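Local structure of APC3568 protein (Geobacillus stearothermophilus, 1RFZ) at residues A[82-85]-A[86-90]. The protein is of uncharacterised function but belongs to the phosphatidylglycerophosphatase A (PgpA) family, and may share that lipid phosphatase activity. Sequence-based numbering, arbitrary orientation.
Sequences LDEP and LQSII
Glu84 folds its carboxylate over the start of helix 86-92 and faces the backbone N of Ser88, to which OE2 and OE1 each accept a weak hydrogen bond, the one to OE2 being the straighter. Ser88 OG lies so close to Glu84 OE2 in the model (2.4 Å) that the detail of this bond is doubtful. A bend at chi2 turns the Glu84 chain back along the helix start, where its carboxylate and the Gln87 amide stand with their planes 72° apart. The Glu84-Pro85 peptide bond is cis, and the chain turns there into the helix, with Asp83 O accepting a firmer bond from the backbone N of Gln87, at 2.7 Å. Gln87 reaches back over the loop, CG anti to its backbone N (chi1 164°), and OE1 takes a weak, bent bond from Leu82 N at 3.0 Å; NE2 binds Ala77 O, tying the loop's two ends together. Apolar contacts flank this polar network: Leu82 CD1 meets Ile90 CD1 at 4.1 Å, and Pro85 CB lies 4.1 Å from Ile89 CD1. Gln72 of a second subunit packs on Leu82 and Leu86, and Trp19 of that subunit on Asp83. The arrangement is a helix N-terminus entered through a cis-proline turn, with a glutamate carboxylate turned onto a first-turn N-H through weak bonds at the subunit interface.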
loop_
_atom_site.group_PDB
_atom_site.type_symbol
_atom_site.label_atom_id
_atom_site.label_comp_id
_atom_site.label_asym_id
_atom_site.label_seq_id
_atom_site.Cartn_x
_atom_site.Cartn_y
_atom_site.Cartn_z
ATOM N N LEU A 82 -15.483 -21.561 10.946
ATOM C CA LEU A 82 -14.271 -20.869 11.411
ATOM C C LEU A 82 -13.972 -20.906 12.908
ATOM O O LEU A 82 -14.872 -20.808 13.744
ATOM C CB LEU A 82 -14.308 -19.403 10.977
ATOM C CG LEU A 82 -14.324 -19.103 9.481
ATOM C CD1 LEU A 82 -14.474 -17.595 9.277
ATOM C CD2 LEU A 82 -13.045 -19.632 8.833
ATOM N N ASP A 83 -12.688 -21.022 13.233
ATOM C CA ASP A 83 -12.249 -21.038 14.622
ATOM C C ASP A 83 -12.471 -19.667 15.260
ATOM O O ASP A 83 -12.561 -18.640 14.578
ATOM C CB ASP A 83 -10.758 -21.384 14.734
ATOM C CG ASP A 83 -10.435 -22.785 14.248
ATOM O OD1 ASP A 83 -11.192 -23.728 14.573
ATOM O OD2 ASP A 83 -9.408 -22.945 13.551
ATOM N N GLU A 84 -12.548 -19.656 16.582
ATOM C CA GLU A 84 -12.750 -18.421 17.316
ATOM C C GLU A 84 -11.414 -17.922 17.855
ATOM O O GLU A 84 -10.513 -18.716 18.136
ATOM C CB GLU A 84 -13.738 -18.667 18.454
ATOM C CG GLU A 84 -15.196 -18.734 18.012
ATOM C CD GLU A 84 -15.749 -17.367 17.620
ATOM O OE1 GLU A 84 -16.988 -17.229 17.463
ATOM O OE2 GLU A 84 -14.938 -16.427 17.467
ATOM N N PRO A 85 -11.272 -16.598 18.026
ATOM C CA PRO A 85 -12.250 -15.534 17.766
ATOM C C PRO A 85 -12.461 -15.033 16.323
ATOM O O PRO A 85 -13.245 -14.104 16.107
ATOM C CB PRO A 85 -11.770 -14.415 18.678
ATOM C CG PRO A 85 -10.279 -14.567 18.624
ATOM C CD PRO A 85 -10.107 -16.063 18.761
ATOM N N LEU A 86 -11.789 -15.627 15.339
ATOM C CA LEU A 86 -11.956 -15.167 13.957
ATOM C C LEU A 86 -13.398 -15.290 13.464
ATOM O O LEU A 86 -13.952 -14.362 12.866
ATOM C CB LEU A 86 -11.013 -15.936 13.016
ATOM C CG LEU A 86 -9.881 -15.080 12.423
ATOM C CD1 LEU A 86 -9.030 -15.895 11.479
ATOM C CD2 LEU A 86 -10.478 -13.898 11.688
ATOM N N GLN A 87 -13.988 -16.451 13.724
ATOM C CA GLN A 87 -15.358 -16.756 13.332
ATOM C C GLN A 87 -16.318 -15.601 13.606
ATOM O O GLN A 87 -16.863 -14.984 12.683
ATOM C CB GLN A 87 -15.812 -18.019 14.077
ATOM C CG GLN A 87 -17.318 -18.290 14.105
ATOM C CD GLN A 87 -17.892 -18.701 12.764
ATOM O OE1 GLN A 87 -17.334 -19.555 12.067
ATOM N NE2 GLN A 87 -19.027 -18.107 12.403
ATOM N N SER A 88 -16.513 -15.314 14.885
ATOM C CA SER A 88 -17.409 -14.257 15.323
ATOM C C SER A 88 -17.035 -12.863 14.800
ATOM O O SER A 88 -17.902 -12.122 14.322
ATOM C CB SER A 88 -17.452 -14.257 16.842
ATOM O OG SER A 88 -16.130 -14.292 17.353
ATOM N N ILE A 89 -15.753 -12.511 14.890
ATOM C CA ILE A 89 -15.270 -11.208 14.415
ATOM C C ILE A 89 -15.668 -10.986 12.949
ATOM O O ILE A 89 -16.280 -9.967 12.592
ATOM C CB ILE A 89 -13.716 -11.111 14.517
ATOM C CG1 ILE A 89 -13.265 -11.246 15.974
ATOM C CG2 ILE A 89 -13.235 -9.779 13.944
ATOM C CD1 ILE A 89 -11.757 -11.212 16.159
ATOM N N ILE A 90 -15.304 -11.956 12.112
ATOM C CA ILE A 90 -15.599 -11.918 10.688
ATOM C C ILE A 90 -17.091 -12.029 10.435
ATOM O O ILE A 90 -17.632 -11.311 9.596
ATOM C CB ILE A 90 -14.884 -13.062 9.933
ATOM C CG1 ILE A 90 -13.371 -12.904 10.080
ATOM C CG2 ILE A 90 -15.297 -13.058 8.457
ATOM C CD1 ILE A 90 -12.576 -13.924 9.313
#